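PDB 2A22: vacuolar protein sorting 29 from Cryptosporidium parvum, which probably serves as a subunit of the retromer complex, which retrieves cargo proteins from endosomes during intracellular protein transport. Local coordinates for residues 34-39 with 65-70; 109-114 with 187-192; 128-133 with 154-159. All blocks are in the same frame, centred on the assembly; numbering follows the deposited sequence.

Contact 1: residues 34-39 with 65-70; sequences LKIPYG and VCSQEY
Ile-36 aims its CD1 methyl almost straight at the middle of the Tyr-70 ring, 3.6 Å from the centroid and 4° off the ring normal, a CH-pi contact of nearly ideal geometry. CG1 lies anti to the carbonyl carbon (chi1 -59°) and the chain then runs extended (chi2 175°), which carries the methyl out to that face, while CG2 turns to Ser-67 CB. Leu-34 adds a second apolar branch, its CD2 reaching Tyr-70 CD2 at 3.9 Å. Residues 34-39 and 65-70 follow the neighbouring parallel strands 26-31 and 58-61 of the calcineurin-like phosphoesterase fold and run side by side with no direct hydrogen bond between these two segments. The helix that starts at Gln-68 is N-capped by Ser-67, whose OG takes a weak bond from Tyr-70 N (3.3 Å) and lies at the ring's edge. At the other end of the contact, Cys-66 SG sits obliquely to the Tyr-38 ring, 5.0 Å from its centroid, and CB packs against Tyr-38 CE2. A water donates a hydrogen bond to Cys-66 O, 2.8 Å from the water oxygen, and is also bonded to Tyr-38 OH. Pro-37 CD, after a cis peptide bond, lies over one face of the Tyr-38 ring, toward its rim, and Lys-35 leads away, its NZ hydrogen-bonded to His-151.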
ATOM      1  N   LEU A  34       8.362   0.026  -4.196  1.00 13.06           N
ATOM      2  CA  LEU A  34       8.836  -0.511  -5.469  1.00 13.24           C
ATOM      3  C   LEU A  34      10.317  -0.250  -5.623  1.00 14.06           C
ATOM      4  O   LEU A  34      11.066  -1.146  -6.006  1.00 14.18           O
ATOM      5  CB  LEU A  34       8.079   0.104  -6.663  1.00  8.80           C
ATOM      6  CG  LEU A  34       6.655  -0.386  -6.976  1.00 16.50           C
ATOM      7  CD1 LEU A  34       5.620  -0.008  -5.890  1.00 14.53           C
ATOM      8  CD2 LEU A  34       6.225   0.198  -8.332  1.00 17.11           C
ATOM      9  N   LYS A  35      10.731   0.977  -5.328  1.00 13.97           N
ATOM     10  CA  LYS A  35      12.150   1.346  -5.401  1.00 16.80           C
ATOM     11  C   LYS A  35      12.766   1.060  -6.781  1.00 15.36           C
ATOM     12  O   LYS A  35      13.910   0.623  -6.890  1.00 15.02           O
ATOM     13  CB  LYS A  35      12.944   0.680  -4.269  1.00 16.05           C
ATOM     14  CG  LYS A  35      12.678   1.370  -2.963  1.00 21.27           C
ATOM     15  CD  LYS A  35      13.221   0.636  -1.775  1.00 21.34           C
ATOM     16  CE  LYS A  35      12.510   1.186  -0.533  1.00 31.70           C
ATOM     17  NZ  LYS A  35      13.226   0.941   0.729  1.00 28.04           N
ATOM     18  N   ILE A  36      11.971   1.293  -7.817  1.00 16.55           N
ATOM     19  CA  ILE A  36      12.421   1.234  -9.212  1.00 17.34           C
ATOM     20  C   ILE A  36      12.895   2.628  -9.597  1.00 18.60           C
ATOM     21  O   ILE A  36      12.206   3.605  -9.287  1.00 15.37           O
ATOM     22  CB  ILE A  36      11.254   0.787 -10.165  1.00 18.30           C
ATOM     23  CG1 ILE A  36      10.722  -0.592  -9.751  1.00 16.52           C
ATOM     24  CG2 ILE A  36      11.719   0.726 -11.579  1.00 15.25           C
ATOM     25  CD1 ILE A  36       9.515  -1.052 -10.550  1.00 15.09           C
ATOM     26  N   PRO A  37      14.074   2.735 -10.261  1.00 20.30           N
ATOM     27  CA  PRO A  37      14.998   1.667 -10.733  1.00 20.53           C
ATOM     28  C   PRO A  37      16.132   1.279  -9.752  1.00 20.91           C
ATOM     29  O   PRO A  37      16.875   0.318 -10.019  1.00 23.82           O
ATOM     30  CB  PRO A  37      15.592   2.291 -11.994  1.00 20.46           C
ATOM     31  CG  PRO A  37      15.761   3.776 -11.563  1.00 21.82           C
ATOM     32  CD  PRO A  37      14.588   4.078 -10.621  1.00 19.76           C
ATOM     33  N   TYR A  38      16.232   1.975  -8.624  1.00 18.98           N
ATOM     34  CA  TYR A  38      17.371   1.848  -7.705  1.00 21.93           C
ATOM     35  C   TYR A  38      17.568   0.425  -7.179  1.00 20.76           C
ATOM     36  O   TYR A  38      18.681  -0.095  -7.215  1.00 19.93           O
ATOM     37  CB  TYR A  38      17.211   2.799  -6.495  1.00 22.81           C
ATOM     38  CG  TYR A  38      16.785   4.211  -6.860  1.00 25.82           C
ATOM     39  CD1 TYR A  38      17.411   4.918  -7.905  1.00 24.24           C
ATOM     40  CD2 TYR A  38      15.764   4.842  -6.152  1.00 26.64           C
ATOM     41  CE1 TYR A  38      17.019   6.203  -8.242  1.00 25.34           C
ATOM     42  CE2 TYR A  38      15.375   6.127  -6.464  1.00 25.03           C
ATOM     43  CZ  TYR A  38      15.989   6.801  -7.513  1.00 25.47           C
ATOM     44  OH  TYR A  38      15.580   8.078  -7.797  1.00 25.20           O
ATOM     45  N   GLY A  39      16.484  -0.191  -6.702  1.00 18.19           N
ATOM     46  CA  GLY A  39      16.545  -1.497  -6.068  1.00 17.08           C
ATOM     47  C   GLY A  39      15.921  -2.629  -6.858  1.00 18.14           C
ATOM     48  O   GLY A  39      16.030  -3.793  -6.460  1.00 20.02           O
ATOM     49  N   VAL A  65       7.674   4.638  -4.856  1.00 15.18           N
ATOM     50  CA  VAL A  65       7.508   4.232  -6.255  1.00 16.85           C
ATOM     51  C   VAL A  65       8.807   4.525  -7.025  1.00 18.67           C
ATOM     52  O   VAL A  65       9.265   3.685  -7.796  1.00 17.95           O
ATOM     53  CB  VAL A  65       6.334   4.983  -6.905  1.00 16.82           C
ATOM     54  CG1 VAL A  65       6.213   4.619  -8.375  1.00 17.49           C
ATOM     55  CG2 VAL A  65       5.026   4.687  -6.145  1.00 15.84           C
ATOM     56  N   CYS A  66       9.369   5.729  -6.791  1.00 17.97           N
ATOM     57  CA  CYS A  66      10.699   6.174  -7.273  1.00 17.02           C
ATOM     58  C   CYS A  66      10.843   6.405  -8.776  1.00 17.31           C
ATOM     59  O   CYS A  66      11.705   7.170  -9.207  1.00 18.55           O
ATOM     60  CB  CYS A  66      11.811   5.233  -6.779  1.00 18.67           C
ATOM     61  SG  CYS A  66      11.931   5.085  -4.980  1.00 17.13           S
ATOM     62  N   SER A  67      10.010   5.740  -9.566  1.00 18.41           N
ATOM     63  CA  SER A  67      10.065   5.817 -11.023  1.00 18.85           C
ATOM     64  C   SER A  67       8.803   6.471 -11.570  1.00 19.40           C
ATOM     65  O   SER A  67       7.670   5.982 -11.331  1.00 18.99           O
ATOM     66  CB  SER A  67      10.192   4.405 -11.617  1.00 18.22           C
ATOM     67  OG  SER A  67       9.838   4.400 -12.984  1.00 20.14           O
ATOM     68  N   GLN A  68       8.986   7.543 -12.335  1.00 18.81           N
ATOM     69  CA  GLN A  68       7.842   8.263 -12.885  1.00 18.87           C
ATOM     70  C   GLN A  68       7.026   7.374 -13.801  1.00 19.40           C
ATOM     71  O   GLN A  68       5.800   7.478 -13.820  1.00 20.65           O
ATOM     72  CB  GLN A  68       8.246   9.535 -13.627  1.00 17.86           C
ATOM     73  CG  GLN A  68       7.005  10.435 -14.032  1.00 15.98           C
ATOM     74  CD  GLN A  68       6.213  10.926 -12.813  1.00 20.97           C
ATOM     75  OE1 GLN A  68       6.713  10.874 -11.686  1.00 19.75           O
ATOM     76  NE2 GLN A  68       4.985  11.435 -13.038  1.00 16.30           N
ATOM     77  N   GLU A  69       7.711   6.513 -14.557  1.00 20.13           N
ATOM     78  CA  GLU A  69       7.056   5.505 -15.379  1.00 22.81           C
ATOM     79  C   GLU A  69       6.102   4.643 -14.525  1.00 19.65           C
ATOM     80  O   GLU A  69       5.002   4.313 -14.973  1.00 19.70           O
ATOM     81  CB  GLU A  69       8.099   4.623 -16.096  1.00 23.15           C
ATOM     82  CG  GLU A  69       7.482   3.500 -16.943  1.00 29.18           C
ATOM     83  CD  GLU A  69       8.474   2.405 -17.391  1.00 32.18           C
ATOM     84  OE1 GLU A  69       9.671   2.689 -17.572  1.00 36.42           O
ATOM     85  OE2 GLU A  69       8.038   1.238 -17.563  1.00 41.66           O
ATOM     86  N   TYR A  70       6.505   4.301 -13.294  1.00 16.94           N
ATOM     87  CA  TYR A  70       5.657   3.456 -12.441  1.00 16.82           C
ATOM     88  C   TYR A  70       4.531   4.257 -11.726  1.00 18.16           C
ATOM     89  O   TYR A  70       3.433   3.742 -11.502  1.00 19.42           O
ATOM     90  CB  TYR A  70       6.515   2.563 -11.522  1.00 16.35           C
ATOM     91  CG  TYR A  70       6.996   1.359 -12.299  1.00 15.88           C
ATOM     92  CD1 TYR A  70       8.061   1.452 -13.215  1.00 16.41           C
ATOM     93  CD2 TYR A  70       6.305   0.157 -12.220  1.00 17.21           C
ATOM     94  CE1 TYR A  70       8.445   0.339 -13.998  1.00 14.90           C
ATOM     95  CE2 TYR A  70       6.668  -0.927 -12.983  1.00 20.89           C
ATOM     96  CZ  TYR A  70       7.741  -0.836 -13.851  1.00 15.95           C
ATOM     97  OH  TYR A  70       8.083  -1.949 -14.557  1.00 21.85           O
TER
HETATM   98  O   HOH W   1      12.887   8.839  -7.226  1.00 16.68           O

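Contact 2: residues 109-114 with 187-192; sequences VQIGEF and MALQGN
Glu-113 can be followed outward from CB along the flank of Gly-191 and Asn-192. CB lies 3.6 Å from Gly-191 O. The next atom, CG, comes closer still, 3.3 Å from the same Gly-191 O, and also touches Asn-192 OD1. At this point the chain bends (chi2 -52°). The carboxylate plane stands 75° from that of the Asn-192 amide. At the tip a water makes the link: it donates to Glu-113 OE1 at 2.7 Å and to Asn-192 OD1 at 2.6 Å, and such a doubly donating water can hold two acceptors together that could not bond to each other. A second water works differently, as a relay between backbone groups: it accepts from Glu-113 N and donates to Gly-191 O.

Glu-113 belongs to the type II' turn from Ile-111 to Phe-114 that joins strands 106-111 and 114-119 into a beta hairpin. Gly-112 takes up the positive phi this turn requires, and Gly-191, between strands 183-190 and 193-202, has almost the same backbone angles. The two hairpin ends come from different sheets of the alpha-beta-beta-alpha sandwich and meet at its margin.

Beneath these water-linked polar groups, Leu-189 uses one branch for each neighbour. Its CD1 meets Ile-111 CG2 at 3.8 Å, the two side chains crossing at about a right angle; its CD2 comes equally near, 3.8 Å, to Phe-114 CD2, obliquely to the ring. Farther round that ring, CE2 approaches Gly-191 O and CZ meets Asn-192 O, which lies at the ring edge and in its plane, 3.8 Å from CZ. Val-194 of strand 193-202 touches both Phe-114 and Leu-189.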
ATOM      1  N   VAL A 109      -8.850   8.567   3.272  1.00 22.25           N
ATOM      2  CA  VAL A 109      -9.847   8.430   2.208  1.00 24.03           C
ATOM      3  C   VAL A 109     -10.981   7.551   2.684  1.00 23.34           C
ATOM      4  O   VAL A 109     -10.744   6.529   3.347  1.00 24.84           O
ATOM      5  CB  VAL A 109      -9.217   7.953   0.846  1.00 25.57           C
ATOM      6  CG1 VAL A 109      -8.407   6.734   1.036  1.00 25.10           C
ATOM      7  CG2 VAL A 109     -10.273   7.719  -0.214  1.00 27.92           C
ATOM      8  N   GLN A 110     -12.207   7.984   2.396  1.00 21.73           N
ATOM      9  CA  GLN A 110     -13.395   7.231   2.797  1.00 23.92           C
ATOM     10  C   GLN A 110     -13.676   6.232   1.681  1.00 21.31           C
ATOM     11  O   GLN A 110     -13.906   6.626   0.555  1.00 21.48           O
ATOM     12  CB  GLN A 110     -14.585   8.189   3.005  1.00 26.20           C
ATOM     13  CG  GLN A 110     -15.903   7.540   3.460  1.00 26.93           C
ATOM     14  CD  GLN A 110     -15.868   7.063   4.895  1.00 32.67           C
ATOM     15  OE1 GLN A 110     -16.425   6.017   5.221  1.00 37.28           O
ATOM     16  NE2 GLN A 110     -15.216   7.816   5.759  1.00 31.10           N
ATOM     17  N   ILE A 111     -13.585   4.943   1.988  1.00 19.85           N
ATOM     18  CA  ILE A 111     -13.969   3.904   1.024  1.00 20.42           C
ATOM     19  C   ILE A 111     -15.059   3.042   1.660  1.00 20.10           C
ATOM     20  O   ILE A 111     -14.813   2.366   2.659  1.00 21.69           O
ATOM     21  CB  ILE A 111     -12.752   3.050   0.531  1.00 20.07           C
ATOM     22  CG1 ILE A 111     -11.604   3.964   0.063  1.00 16.40           C
ATOM     23  CG2 ILE A 111     -13.179   2.083  -0.590  1.00 17.09           C
ATOM     24  CD1 ILE A 111     -10.368   3.193  -0.482  1.00 17.13           C
ATOM     25  N   GLY A 112     -16.271   3.127   1.110  1.00 20.78           N
ATOM     26  CA  GLY A 112     -17.446   2.496   1.706  1.00 20.59           C
ATOM     27  C   GLY A 112     -17.605   2.883   3.171  1.00 23.29           C
ATOM     28  O   GLY A 112     -17.678   4.069   3.511  1.00 23.62           O
ATOM     29  N   GLU A 113     -17.649   1.888   4.049  1.00 21.76           N
ATOM     30  CA  GLU A 113     -17.844   2.156   5.464  1.00 23.28           C
ATOM     31  C   GLU A 113     -16.540   2.511   6.174  1.00 23.45           C
ATOM     32  O   GLU A 113     -16.566   2.764   7.368  1.00 21.31           O
ATOM     33  CB  GLU A 113     -18.482   0.940   6.176  1.00 24.93           C
ATOM     34  CG  GLU A 113     -19.831   0.531   5.615  1.00 21.85           C
ATOM     35  CD  GLU A 113     -20.781   1.704   5.549  1.00 20.86           C
ATOM     36  OE1 GLU A 113     -21.075   2.276   6.599  1.00 21.26           O
ATOM     37  OE2 GLU A 113     -21.237   2.049   4.457  1.00 19.82           O
ATOM     38  N   PHE A 114     -15.413   2.510   5.457  1.00 20.94           N
ATOM     39  CA  PHE A 114     -14.115   2.650   6.138  1.00 23.23           C
ATOM     40  C   PHE A 114     -13.337   3.917   5.795  1.00 22.85           C
ATOM     41  O   PHE A 114     -13.223   4.286   4.631  1.00 24.99           O
ATOM     42  CB  PHE A 114     -13.256   1.387   5.920  1.00 22.82           C
ATOM     43  CG  PHE A 114     -13.928   0.152   6.406  1.00 23.80           C
ATOM     44  CD1 PHE A 114     -13.793  -0.244   7.740  1.00 24.12           C
ATOM     45  CD2 PHE A 114     -14.781  -0.569   5.559  1.00 18.32           C
ATOM     46  CE1 PHE A 114     -14.469  -1.377   8.218  1.00 25.03           C
ATOM     47  CE2 PHE A 114     -15.467  -1.688   6.014  1.00 18.19           C
ATOM     48  CZ  PHE A 114     -15.319  -2.095   7.359  1.00 22.78           C
ATOM     49  N   MET A 187      -7.713  -5.729  -1.022  1.00 17.41           N
ATOM     50  CA  MET A 187      -8.647  -5.671   0.107  1.00 16.61           C
ATOM     51  C   MET A 187     -10.061  -5.445  -0.431  1.00 18.19           C
ATOM     52  O   MET A 187     -10.350  -4.378  -1.022  1.00 18.58           O
ATOM     53  CB  MET A 187      -8.245  -4.516   1.062  1.00 18.24           C
ATOM     54  CG  MET A 187      -9.149  -4.354   2.313  1.00 17.02           C
ATOM     55  SD  MET A 187      -8.547  -3.111   3.464  1.00 20.11           S
ATOM     56  CE  MET A 187      -7.880  -4.156   4.705  1.00 35.88           C
ATOM     57  N   ALA A 188     -10.941  -6.429  -0.247  1.00 16.50           N
ATOM     58  CA  ALA A 188     -12.333  -6.275  -0.685  1.00 14.65           C
ATOM     59  C   ALA A 188     -13.129  -5.703   0.478  1.00 17.70           C
ATOM     60  O   ALA A 188     -13.143  -6.273   1.578  1.00 15.86           O
ATOM     61  CB  ALA A 188     -12.940  -7.600  -1.116  1.00 14.42           C
ATOM     62  N   LEU A 189     -13.785  -4.578   0.218  1.00 14.22           N
ATOM     63  CA  LEU A 189     -14.672  -3.986   1.181  1.00 16.64           C
ATOM     64  C   LEU A 189     -16.114  -4.095   0.698  1.00 16.48           C
ATOM     65  O   LEU A 189     -16.451  -3.678  -0.430  1.00 17.22           O
ATOM     66  CB  LEU A 189     -14.273  -2.527   1.425  1.00 18.87           C
ATOM     67  CG  LEU A 189     -12.839  -2.269   1.925  1.00 19.43           C
ATOM     68  CD1 LEU A 189     -12.532  -0.778   1.837  1.00 21.93           C
ATOM     69  CD2 LEU A 189     -12.632  -2.760   3.348  1.00 20.84           C
ATOM     70  N   GLN A 190     -16.962  -4.677   1.534  1.00 14.49           N
ATOM     71  CA  GLN A 190     -18.364  -4.820   1.173  1.00 19.24           C
ATOM     72  C   GLN A 190     -19.207  -4.580   2.402  1.00 18.26           C
ATOM     73  O   GLN A 190     -19.168  -5.372   3.341  1.00 20.18           O
ATOM     74  CB  GLN A 190     -18.661  -6.207   0.562  1.00 15.57           C
ATOM     75  CG  GLN A 190     -17.889  -6.452  -0.709  1.00 19.81           C
ATOM     76  CD  GLN A 190     -18.153  -7.821  -1.357  1.00 24.18           C
ATOM     77  OE1 GLN A 190     -18.793  -8.699  -0.776  1.00 23.76           O
ATOM     78  NE2 GLN A 190     -17.595  -8.013  -2.560  1.00 31.71           N
ATOM     79  N   GLY A 191     -19.947  -3.478   2.406  1.00 17.50           N
ATOM     80  CA  GLY A 191     -20.683  -3.092   3.611  1.00 17.32           C
ATOM     81  C   GLY A 191     -19.738  -3.088   4.792  1.00 17.50           C
ATOM     82  O   GLY A 191     -18.707  -2.404   4.746  1.00 20.53           O
ATOM     83  N   ASN A 192     -20.053  -3.862   5.831  1.00 18.48           N
ATOM     84  CA  ASN A 192     -19.212  -3.895   7.048  1.00 20.99           C
ATOM     85  C   ASN A 192     -18.113  -4.977   7.020  1.00 20.97           C
ATOM     86  O   ASN A 192     -17.396  -5.170   8.010  1.00 23.00           O
ATOM     87  CB  ASN A 192     -20.082  -4.020   8.314  1.00 20.90           C
ATOM     88  CG  ASN A 192     -20.840  -2.713   8.655  1.00 26.32           C
ATOM     89  OD1 ASN A 192     -20.361  -1.600   8.389  1.00 26.50           O
ATOM     90  ND2 ASN A 192     -22.027  -2.856   9.260  1.00 26.72           N
TER
HETATM   91  O   HOH W   2     -17.288  -0.782   3.026  1.00 18.74           O
HETATM   92  O   HOH W   3     -20.952   0.893   8.901  1.00 31.90           O

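Contact 3: residues 128-133 with 154-159; sequences DDPGSL and RVFEKN
Arg-154 grips the backbone of Asp-128 just ahead of helix 130-140, which here packs on strand 154-158, the edge strand of the five-stranded sheet in the sandwich. The hydrogen bonds come first. NH1 and NH2, approaching end-on, both point at Asp-128 O; the NH2 bond is the shorter and straighter (3.0 Å, 160° at the hydrogen), the NH1 bond longer and more bent (3.3 Å, 140°). The oxygen lies in the guanidinium plane for both. The arginine gets there by an extended start, CG anti to the backbone N, followed by a bend at chi3 (56°).

Electrostatics add a looser link. Asp-128 OD1 stands 3.4 Å from Arg-154 NH2 but well out of the guanidinium plane, so no N-H is directed at it and attraction between charges is what remains. The other carboxylate oxygen, OD2, is hydrogen-bonded to Thr-150.

Apolar contacts fill in alongside. Phe-156, whose ring also stacks with that of Phe-163, meets Pro-130 CB through CZ at 4.0 Å, while Leu-133 CD1 lies at the ring edge, 4.2 Å from CE2.

Capping completes the account: Asp-129 is the N-cap of the helix, and its OD2 accepts from Ser-132 N at 2.8 Å through the lone pair turned away from OD1.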
ATOM      1  N   ASP A 128       7.363   0.686  12.526  1.00 33.13           N
ATOM      2  CA  ASP A 128       6.452  -0.444  12.709  1.00 31.93           C
ATOM      3  C   ASP A 128       6.027  -0.717  14.151  1.00 31.18           C
ATOM      4  O   ASP A 128       5.463  -1.777  14.437  1.00 30.86           O
ATOM      5  CB  ASP A 128       7.029  -1.730  12.072  1.00 31.86           C
ATOM      6  CG  ASP A 128       6.659  -1.874  10.600  1.00 29.46           C
ATOM      7  OD1 ASP A 128       5.713  -1.195  10.134  1.00 27.79           O
ATOM      8  OD2 ASP A 128       7.314  -2.676   9.906  1.00 28.06           O
ATOM      9  N   ASP A 129       6.292   0.218  15.063  1.00 33.30           N
ATOM     10  CA  ASP A 129       5.894   0.018  16.463  1.00 34.61           C
ATOM     11  C   ASP A 129       4.373   0.126  16.605  1.00 32.90           C
ATOM     12  O   ASP A 129       3.796   1.180  16.319  1.00 32.59           O
ATOM     13  CB  ASP A 129       6.589   1.012  17.399  1.00 36.30           C
ATOM     14  CG  ASP A 129       6.180   0.822  18.871  1.00 41.57           C
ATOM     15  OD1 ASP A 129       6.949   0.192  19.630  1.00 47.11           O
ATOM     16  OD2 ASP A 129       5.081   1.286  19.259  1.00 43.92           O
ATOM     17  N   PRO A 130       3.726  -0.955  17.070  1.00 33.59           N
ATOM     18  CA  PRO A 130       2.254  -1.020  17.152  1.00 34.06           C
ATOM     19  C   PRO A 130       1.674   0.164  17.906  1.00 34.78           C
ATOM     20  O   PRO A 130       0.657   0.732  17.473  1.00 34.90           O
ATOM     21  CB  PRO A 130       2.008  -2.321  17.909  1.00 32.87           C
ATOM     22  CG  PRO A 130       3.180  -3.159  17.550  1.00 32.75           C
ATOM     23  CD  PRO A 130       4.343  -2.205  17.546  1.00 33.40           C
ATOM     24  N   GLY A 131       2.347   0.542  18.998  1.00 35.35           N
ATOM     25  CA  GLY A 131       1.944   1.674  19.825  1.00 36.14           C
ATOM     26  C   GLY A 131       2.075   2.988  19.080  1.00 35.82           C
ATOM     27  O   GLY A 131       1.198   3.847  19.161  1.00 36.69           O
ATOM     28  N   SER A 132       3.166   3.148  18.345  1.00 34.69           N
ATOM     29  CA  SER A 132       3.345   4.359  17.573  1.00 34.53           C
ATOM     30  C   SER A 132       2.383   4.360  16.364  1.00 34.13           C
ATOM     31  O   SER A 132       1.752   5.387  16.018  1.00 31.68           O
ATOM     32  CB  SER A 132       4.801   4.496  17.170  1.00 34.78           C
ATOM     33  OG  SER A 132       5.039   5.777  16.611  1.00 44.24           O
ATOM     34  N   LEU A 133       2.223   3.192  15.753  1.00 32.44           N
ATOM     35  CA  LEU A 133       1.247   3.055  14.670  1.00 31.60           C
ATOM     36  C   LEU A 133      -0.130   3.463  15.150  1.00 31.31           C
ATOM     37  O   LEU A 133      -0.834   4.234  14.479  1.00 30.66           O
ATOM     38  CB  LEU A 133       1.227   1.634  14.115  1.00 29.16           C
ATOM     39  CG  LEU A 133       2.358   1.342  13.129  1.00 29.86           C
ATOM     40  CD1 LEU A 133       2.246  -0.104  12.693  1.00 23.55           C
ATOM     41  CD2 LEU A 133       2.377   2.308  11.906  1.00 21.24           C
ATOM     42  N   ARG A 154       2.655  -7.153   6.756  1.00 22.86           N
ATOM     43  CA  ARG A 154       1.966  -7.347   8.022  1.00 22.96           C
ATOM     44  C   ARG A 154       0.492  -6.953   8.015  1.00 22.25           C
ATOM     45  O   ARG A 154       0.096  -5.961   7.397  1.00 17.57           O
ATOM     46  CB  ARG A 154       2.655  -6.583   9.147  1.00 26.43           C
ATOM     47  CG  ARG A 154       2.155  -7.010  10.531  1.00 31.74           C
ATOM     48  CD  ARG A 154       2.982  -6.402  11.648  1.00 41.22           C
ATOM     49  NE  ARG A 154       3.035  -4.941  11.593  1.00 45.16           N
ATOM     50  CZ  ARG A 154       3.705  -4.180  12.457  1.00 48.13           C
ATOM     51  NH1 ARG A 154       4.385  -4.725  13.457  1.00 51.06           N
ATOM     52  NH2 ARG A 154       3.704  -2.867  12.318  1.00 51.33           N
ATOM     53  N   VAL A 155      -0.291  -7.744   8.738  1.00 21.63           N
ATOM     54  CA  VAL A 155      -1.692  -7.473   9.012  1.00 21.44           C
ATOM     55  C   VAL A 155      -1.871  -7.653  10.507  1.00 23.62           C
ATOM     56  O   VAL A 155      -1.553  -8.721  11.040  1.00 21.48           O
ATOM     57  CB  VAL A 155      -2.593  -8.553   8.403  1.00 22.48           C
ATOM     58  CG1 VAL A 155      -4.080  -8.307   8.769  1.00 15.63           C
ATOM     59  CG2 VAL A 155      -2.365  -8.667   6.924  1.00 22.82           C
ATOM     60  N   PHE A 156      -2.387  -6.641  11.192  1.00 22.25           N
ATOM     61  CA  PHE A 156      -2.869  -6.914  12.530  1.00 25.45           C
ATOM     62  C   PHE A 156      -3.948  -5.947  12.948  1.00 26.64           C
ATOM     63  O   PHE A 156      -3.996  -4.797  12.466  1.00 25.86           O
ATOM     64  CB  PHE A 156      -1.731  -6.947  13.564  1.00 28.40           C
ATOM     65  CG  PHE A 156      -1.202  -5.604  13.928  1.00 27.82           C
ATOM     66  CD1 PHE A 156      -1.710  -4.925  15.027  1.00 28.66           C
ATOM     67  CD2 PHE A 156      -0.171  -5.026  13.190  1.00 33.34           C
ATOM     68  CE1 PHE A 156      -1.230  -3.670  15.378  1.00 30.94           C
ATOM     69  CE2 PHE A 156       0.347  -3.770  13.540  1.00 37.71           C
ATOM     70  CZ  PHE A 156      -0.204  -3.083  14.639  1.00 35.93           C
ATOM     71  N   GLU A 157      -4.797  -6.439  13.850  1.00 25.71           N
ATOM     72  CA  GLU A 157      -5.868  -5.666  14.431  1.00 27.44           C
ATOM     73  C   GLU A 157      -5.507  -5.339  15.872  1.00 27.80           C
ATOM     74  O   GLU A 157      -4.896  -6.141  16.559  1.00 27.07           O
ATOM     75  CB  GLU A 157      -7.200  -6.433  14.317  1.00 26.92           C
ATOM     76  CG  GLU A 157      -8.412  -5.762  14.994  1.00 28.67           C
ATOM     77  CD  GLU A 157      -8.563  -6.181  16.456  1.00 30.79           C
ATOM     78  OE1 GLU A 157      -8.252  -7.356  16.762  1.00 36.43           O
ATOM     79  OE2 GLU A 157      -8.972  -5.344  17.296  1.00 29.98           O
ATOM     80  N   LYS A 158      -5.871  -4.144  16.309  1.00 29.19           N
ATOM     81  CA  LYS A 158      -5.681  -3.739  17.699  1.00 32.13           C
ATOM     82  C   LYS A 158      -6.787  -2.750  18.042  1.00 31.00           C
ATOM     83  O   LYS A 158      -6.943  -1.732  17.357  1.00 30.37           O
ATOM     84  CB  LYS A 158      -4.315  -3.093  17.912  1.00 33.65           C
ATOM     85  CG  LYS A 158      -4.031  -2.767  19.386  1.00 36.89           C
ATOM     86  CD  LYS A 158      -2.571  -2.321  19.613  1.00 37.68           C
ATOM     87  CE  LYS A 158      -2.326  -1.900  21.074  1.00 43.25           C
ATOM     88  NZ  LYS A 158      -3.043  -2.780  22.081  1.00 45.89           N
ATOM     89  N   ASN A 159      -7.569  -3.086  19.075  1.00 32.27           N
ATOM     90  CA  ASN A 159      -8.710  -2.275  19.542  1.00 32.10           C
ATOM     91  C   ASN A 159      -9.704  -1.938  18.456  1.00 29.64           C
ATOM     92  O   ASN A 159     -10.184  -0.806  18.388  1.00 27.28           O
ATOM     93  CB  ASN A 159      -8.224  -0.975  20.189  1.00 33.91           C
ATOM     94  CG  ASN A 159      -7.406  -1.226  21.430  1.00 40.57           C
ATOM     95  OD1 ASN A 159      -7.696  -2.160  22.207  1.00 41.61           O
ATOM     96  ND2 ASN A 159      -6.368  -0.401  21.635  1.00 39.00           N
TER

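In the fold
From the N terminus, strand 26-31 leads into residues 34-39, and contact 1 closes the first loop when residues 65-70 return after helix 48-52 and strand 58-61; it joins the loop after strand 26-31 to the loop after strand 58-61 and the start of helix 68-77, at the C-terminal ends of those strands. Contact 2 opens afterwards, at 109-114, and closes at 187-192, linking the hairpin at the margin of the five-stranded sheet to the end of strand 183-190 in the other sheet. Nested within that long loop, contact 3 fastens the start of helix 130-140 to edge strand 154-158. None of the three cross. Contact 1 lies across the chain's centre from both others, whereas contacts 2 and 3 come within about 7 Å at their nearest atoms without touching.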